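Local atomic coordinates of glutamate--cysteine ligase GshA (Methylobacillus flagellatus KT, PDB entry 3K1T), a protein that probably acts as a glutamate–cysteine ligase, joining glutamate to cysteine with ATP to give gamma-glutamylcysteine, the precursor of glutathione. Residues 6-11 with 334-339; 161-166 with 191-196. All blocks are in the same frame, centred on the assembly; numbering follows the deposited sequence.

Interaction 1 of 2, residues 6-11 with 334-339; sequences HLTTAL and FEHLKD
The carbonyl oxygen of F334 is gripped by three donors at once, two of them from T8. The backbone N of T8 lies 3.0 Å from F334 O. T8 also sends in its hydroxyl, OG1 standing 3.2 Å from F334 O, in the carbonyl plane on a lone pair. With OG1 between the backbone N and the carbonyl carbon of its own residue (chi1 58°), one threonine presents both donors to the same oxygen, which suits this residue to its place. The third donor is H336, whose ring nitrogen ND1 reaches F334 O at 3.0 Å from well above the carbonyl plane, about 70° out of it, while the oxygen lies in the plane of the imidazole. This bond helps to fix the rotation of the ring. The methyl of T8 presses on it, CG2 coming to 3.2 Å from H336 ND1, a tight fit, and the two side chains cross at about a right angle.

Next to this oxygen runs a short antiparallel pairing. H6 and H336 form its hydrogen-bonded pair, H6 N to H336 O being 2.9 Å and H336 N to H6 O 3.0 Å. L7 and E335 form the next, non-hydrogen-bonded pair, and L7 CD2 rests 3.8 Å from E335 CG, aliphatic carbon on aliphatic carbon; the E335 carboxylate turns elsewhere, to Y358 OH. Further on, T9 splits its branches: its CG2 packs 3.9 Å from F334 CB, while OG1 accepts from L11 N in an ST turn.

Strand 6-7 thus adds itself to strand 335-337 of an antiparallel sheet. K338 and D339 turn the chain from 335-337 into strand 340-349, whose A342 shares a backbone hydrogen bond with E335, and strand 45-52 lies close by, the N52 backbone bonding to that of F334.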
loop_
_atom_site.group_PDB
_atom_site.type_symbol
_atom_site.label_atom_id
_atom_site.label_comp_id
_atom_site.label_asym_id
_atom_site.label_seq_id
_atom_site.Cartn_x
_atom_site.Cartn_y
_atom_site.Cartn_z
ATOM N N HIS A 6 -28.587 -2.202 0.621
ATOM C CA HIS A 6 -28.932 -3.491 0.019
ATOM C C HIS A 6 -29.703 -3.272 -1.268
ATOM O O HIS A 6 -30.469 -2.300 -1.395
ATOM C CB HIS A 6 -29.785 -4.326 1.002
ATOM C CG HIS A 6 -29.042 -4.689 2.250
ATOM N ND1 HIS A 6 -28.025 -5.615 2.258
ATOM C CD2 HIS A 6 -29.075 -4.152 3.495
ATOM C CE1 HIS A 6 -27.496 -5.669 3.470
ATOM N NE2 HIS A 6 -28.131 -4.802 4.244
ATOM N N LEU A 7 -29.532 -4.182 -2.218
ATOM C CA LEU A 7 -30.340 -4.174 -3.428
ATOM C C LEU A 7 -31.819 -4.420 -3.156
ATOM O O LEU A 7 -32.187 -5.290 -2.359
ATOM C CB LEU A 7 -29.823 -5.237 -4.420
ATOM C CG LEU A 7 -28.482 -5.019 -5.088
ATOM C CD1 LEU A 7 -28.018 -6.303 -5.822
ATOM C CD2 LEU A 7 -28.555 -3.845 -6.072
ATOM N N THR A 8 -32.675 -3.711 -3.870
ATOM C CA THR A 8 -34.117 -3.884 -3.729
ATOM C C THR A 8 -34.673 -4.606 -4.954
ATOM O O THR A 8 -35.840 -4.450 -5.327
ATOM C CB THR A 8 -34.815 -2.491 -3.572
ATOM O OG1 THR A 8 -34.501 -1.675 -4.701
ATOM C CG2 THR A 8 -34.373 -1.799 -2.315
ATOM N N THR A 9 -33.821 -5.351 -5.637
ATOM C CA THR A 9 -34.261 -6.113 -6.785
ATOM C C THR A 9 -33.829 -7.559 -6.581
ATOM O O THR A 9 -32.764 -7.814 -6.033
ATOM C CB THR A 9 -33.638 -5.582 -8.107
ATOM O OG1 THR A 9 -34.052 -6.444 -9.159
ATOM C CG2 THR A 9 -32.083 -5.610 -8.075
ATOM N N ALA A 10 -34.664 -8.479 -7.038
ATOM C CA ALA A 10 -34.340 -9.922 -7.060
ATOM C C ALA A 10 -33.704 -10.321 -8.389
ATOM O O ALA A 10 -33.154 -11.392 -8.511
ATOM C CB ALA A 10 -35.609 -10.759 -6.804
ATOM N N LEU A 11 -33.727 -9.440 -9.382
ATOM C CA LEU A 11 -33.116 -9.742 -10.667
ATOM C C LEU A 11 -31.632 -9.360 -10.615
ATOM O O LEU A 11 -31.241 -8.229 -10.921
ATOM C CB LEU A 11 -33.871 -9.049 -11.794
ATOM C CG LEU A 11 -33.593 -9.655 -13.177
ATOM C CD1 LEU A 11 -34.616 -9.160 -14.185
ATOM C CD2 LEU A 11 -32.183 -9.372 -13.658
ATOM N N PHE A 334 -30.130 0.070 -7.937
ATOM C CA PHE A 334 -31.163 -0.436 -7.027
ATOM C C PHE A 334 -30.642 -0.601 -5.611
ATOM O O PHE A 334 -31.340 -1.132 -4.759
ATOM C CB PHE A 334 -31.777 -1.742 -7.544
ATOM C CG PHE A 334 -32.444 -1.579 -8.866
ATOM C CD1 PHE A 334 -33.531 -0.741 -8.996
ATOM C CD2 PHE A 334 -31.933 -2.168 -9.990
ATOM C CE1 PHE A 334 -34.144 -0.546 -10.234
ATOM C CE2 PHE A 334 -32.539 -1.986 -11.226
ATOM C CZ PHE A 334 -33.651 -1.166 -11.343
ATOM N N GLU A 335 -29.446 -0.095 -5.324
ATOM C CA GLU A 335 -28.974 -0.120 -3.941
ATOM C C GLU A 335 -29.729 0.957 -3.141
ATOM O O GLU A 335 -29.905 2.079 -3.629
ATOM C CB GLU A 335 -27.469 0.119 -3.879
ATOM C CG GLU A 335 -26.658 -0.942 -4.591
ATOM C CD GLU A 335 -25.160 -0.854 -4.248
ATOM O OE1 GLU A 335 -24.784 -1.235 -3.118
ATOM O OE2 GLU A 335 -24.384 -0.362 -5.090
ATOM N N HIS A 336 -30.191 0.600 -1.952
ATOM C CA HIS A 336 -30.877 1.517 -1.072
ATOM C C HIS A 336 -30.350 1.380 0.357
ATOM O O HIS A 336 -30.131 0.268 0.869
ATOM C CB HIS A 336 -32.368 1.203 -0.997
ATOM C CG HIS A 336 -33.162 1.616 -2.189
ATOM N ND1 HIS A 336 -33.080 0.965 -3.405
ATOM C CD2 HIS A 336 -34.083 2.602 -2.344
ATOM C CE1 HIS A 336 -33.933 1.527 -4.253
ATOM N NE2 HIS A 336 -34.538 2.534 -3.641
ATOM N N LEU A 337 -30.229 2.519 1.021
ATOM C CA LEU A 337 -30.078 2.566 2.471
ATOM C C LEU A 337 -31.443 2.933 3.019
ATOM O O LEU A 337 -31.862 4.091 2.992
ATOM C CB LEU A 337 -29.014 3.601 2.886
ATOM C CG LEU A 337 -28.652 3.608 4.382
ATOM C CD1 LEU A 337 -27.758 2.392 4.708
ATOM C CD2 LEU A 337 -27.954 4.988 4.740
ATOM N N LYS A 338 -32.161 1.914 3.475
ATOM C CA LYS A 338 -33.545 2.037 3.868
ATOM C C LYS A 338 -34.328 2.636 2.709
ATOM O O LYS A 338 -34.328 2.054 1.653
ATOM C CB LYS A 338 -33.686 2.806 5.189
ATOM C CG LYS A 338 -35.041 2.567 5.865
ATOM C CD LYS A 338 -35.074 3.027 7.316
ATOM C CE LYS A 338 -36.485 2.861 7.878
ATOM N NZ LYS A 338 -36.538 3.241 9.314
ATOM N N ASP A 339 -34.915 3.808 2.863
ATOM C CA ASP A 339 -35.699 4.407 1.777
ATOM C C ASP A 339 -34.883 5.218 0.761
ATOM O O ASP A 339 -35.430 5.643 -0.241
ATOM C CB ASP A 339 -36.775 5.304 2.364
ATOM C CG ASP A 339 -36.214 6.317 3.341
ATOM O OD1 ASP A 339 -35.401 5.938 4.221
ATOM O OD2 ASP A 339 -36.586 7.498 3.206
#

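Interaction 2 of 2, residues 161-166 with 191-196; sequences ANRLEL and LEQSLI
The side-chain amide of Q193 takes both backbone groups of L164: OE1 accepts from L164 N at 2.7 Å, and NE2 donates to L164 O at 3.0 Å, each bond on a lone pair. Glutamine suits the place because its amide carries a donor and an acceptor as a peptide does. E192 N gives a nearly straight bond of 2.8 Å to N162 O. R163 NH1 meets E192 OE1 at 3.0 Å in a salt bridge, on the anti lone pair and in the guanidinium plane, while R163 NH2 is paired with D170. A water joins N162 ND2 to E192 OE2, while N162 OD1 accepts from R159.

Strands 163-166 and 194-196 belong to one mixed sheet but do not pair: the first forms a hairpin with 151-160, the second runs parallel to 173-177, and Q193 reaches across to L164. An alanine at Q193 would probably leave L164 N and O without these partners and one guanidinium face of R163 without the CG that lies 3.6 Å above it.

Alongside, L164 and L191 cross at about a right angle, L164 CG 3.7 Å from L191 CD1, with L99 and I101 against L164 and I174 against L191.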
loop_
_atom_site.group_PDB
_atom_site.type_symbol
_atom_site.label_atom_id
_atom_site.label_comp_id
_atom_site.label_asym_id
_atom_site.label_seq_id
_atom_site.Cartn_x
_atom_site.Cartn_y
_atom_site.Cartn_z
ATOM N N ALA A 161 9.122 33.948 -13.466
ATOM C CA ALA A 161 10.047 33.195 -14.385
ATOM C C ALA A 161 9.673 31.723 -14.672
ATOM O O ALA A 161 10.484 30.774 -14.477
ATOM C CB ALA A 161 11.475 33.205 -13.806
ATOM N N ASN A 162 8.473 31.514 -15.119
ATOM C CA ASN A 162 8.023 30.159 -15.460
ATOM C C ASN A 162 7.894 29.150 -14.302
ATOM O O ASN A 162 7.808 27.954 -14.540
ATOM C CB ASN A 162 8.796 29.563 -16.641
ATOM C CG ASN A 162 8.618 30.379 -17.912
ATOM O OD1 ASN A 162 7.648 31.138 -18.018
ATOM N ND2 ASN A 162 9.549 30.245 -18.867
ATOM N N ARG A 163 7.774 29.658 -13.086
ATOM C CA ARG A 163 7.494 28.812 -11.935
ATOM C C ARG A 163 6.391 29.442 -11.083
ATOM O O ARG A 163 6.293 30.678 -10.961
ATOM C CB ARG A 163 8.771 28.666 -11.108
ATOM C CG ARG A 163 9.956 28.073 -11.880
ATOM C CD ARG A 163 11.155 27.813 -10.922
ATOM N NE ARG A 163 10.888 26.686 -10.015
ATOM C CZ ARG A 163 10.987 25.399 -10.352
ATOM N NH1 ARG A 163 11.327 25.039 -11.576
ATOM N NH2 ARG A 163 10.718 24.448 -9.451
ATOM N N LEU A 164 5.571 28.606 -10.466
ATOM C CA LEU A 164 4.640 29.078 -9.447
ATOM C C LEU A 164 5.291 28.974 -8.076
ATOM O O LEU A 164 5.883 27.946 -7.763
ATOM C CB LEU A 164 3.360 28.263 -9.456
ATOM C CG LEU A 164 2.551 28.286 -10.738
ATOM C CD1 LEU A 164 1.186 27.564 -10.446
ATOM C CD2 LEU A 164 2.347 29.748 -11.289
ATOM N N GLU A 165 5.167 30.027 -7.273
ATOM C CA GLU A 165 5.742 30.064 -5.940
ATOM C C GLU A 165 4.743 30.618 -4.909
ATOM O O GLU A 165 3.738 31.290 -5.271
ATOM C CB GLU A 165 7.037 30.894 -5.973
ATOM C CG GLU A 165 8.266 30.084 -6.506
ATOM C CD GLU A 165 9.310 30.957 -7.150
ATOM O OE1 GLU A 165 9.226 32.196 -6.958
ATOM O OE2 GLU A 165 10.204 30.416 -7.857
ATOM N N LEU A 166 5.021 30.316 -3.647
ATOM C CA LEU A 166 4.370 30.950 -2.482
ATOM C C LEU A 166 5.512 31.481 -1.617
ATOM O O LEU A 166 6.682 31.309 -1.963
ATOM C CB LEU A 166 3.516 29.939 -1.691
ATOM C CG LEU A 166 2.415 29.222 -2.449
ATOM C CD1 LEU A 166 1.744 28.130 -1.540
ATOM C CD2 LEU A 166 1.398 30.221 -3.015
ATOM N N LEU A 191 4.899 26.349 -17.809
ATOM C CA LEU A 191 5.660 26.305 -16.569
ATOM C C LEU A 191 6.785 25.270 -16.632
ATOM O O LEU A 191 6.681 24.257 -17.357
ATOM C CB LEU A 191 4.750 25.993 -15.377
ATOM C CG LEU A 191 3.637 26.991 -15.007
ATOM C CD1 LEU A 191 2.641 26.354 -13.926
ATOM C CD2 LEU A 191 4.259 28.288 -14.505
ATOM N N GLU A 192 7.834 25.508 -15.840
ATOM C CA GLU A 192 8.910 24.521 -15.634
ATOM C C GLU A 192 8.490 23.325 -14.751
ATOM O O GLU A 192 9.030 22.235 -14.909
ATOM C CB GLU A 192 10.131 25.170 -14.982
ATOM C CG GLU A 192 10.778 26.205 -15.817
ATOM C CD GLU A 192 11.937 26.925 -15.128
ATOM O OE1 GLU A 192 12.326 26.597 -13.961
ATOM O OE2 GLU A 192 12.467 27.835 -15.784
ATOM N N GLN A 193 7.569 23.549 -13.830
ATOM C CA GLN A 193 7.085 22.515 -12.915
ATOM C C GLN A 193 6.045 21.637 -13.599
ATOM O O GLN A 193 5.205 22.128 -14.357
ATOM C CB GLN A 193 6.433 23.180 -11.717
ATOM C CG GLN A 193 7.380 23.943 -10.832
ATOM C CD GLN A 193 6.785 25.242 -10.315
ATOM O OE1 GLN A 193 6.100 25.980 -11.065
ATOM N NE2 GLN A 193 7.044 25.548 -9.051
ATOM N N SER A 194 6.069 20.338 -13.336
ATOM C CA SER A 194 5.047 19.460 -13.892
ATOM C C SER A 194 3.717 19.604 -13.213
ATOM O O SER A 194 3.657 19.724 -11.973
ATOM C CB SER A 194 5.490 18.009 -13.773
ATOM O OG SER A 194 6.662 17.851 -14.553
ATOM N N LEU A 195 2.656 19.632 -14.014
ATOM C CA LEU A 195 1.324 19.543 -13.492
ATOM C C LEU A 195 0.930 18.059 -13.355
ATOM O O LEU A 195 1.343 17.223 -14.184
ATOM C CB LEU A 195 0.321 20.245 -14.400
ATOM C CG LEU A 195 0.447 21.770 -14.585
ATOM C CD1 LEU A 195 -0.570 22.209 -15.640
ATOM C CD2 LEU A 195 0.205 22.532 -13.278
ATOM N N ILE A 196 0.152 17.766 -12.316
ATOM C CA ILE A 196 -0.366 16.429 -12.051
ATOM C C ILE A 196 -1.878 16.521 -11.905
ATOM O O ILE A 196 -2.378 17.169 -10.993
ATOM C CB ILE A 196 0.221 15.815 -10.761
ATOM C CG1 ILE A 196 1.760 15.783 -10.815
ATOM C CG2 ILE A 196 -0.414 14.394 -10.516
ATOM C CD1 ILE A 196 2.468 15.635 -9.464
HETATM O O HOH W 1 12.722 29.955 -13.723
HETATM O O HOH W 2 11.717 28.313 -18.294
#

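How the interactions relate
The two contacts lie on opposite sides of the chain's centre, their own centres 48 Å apart and their nearest atoms about 29 Å apart, so they do not touch. In sequence, interaction 2 lies within the long stretch of chain that interaction 1 brackets. Each concerns a different sheet: interaction 1 adds the N-terminal strand to an antiparallel one, largely through backbone bonds, whereas interaction 2 joins two parts of a mixed sheet mainly through side chains. A sulfate ion, probably from the crystallisation liquor, lies about 6 Å from the L191 side chain of interaction 2 and does not by itself mark a substrate site.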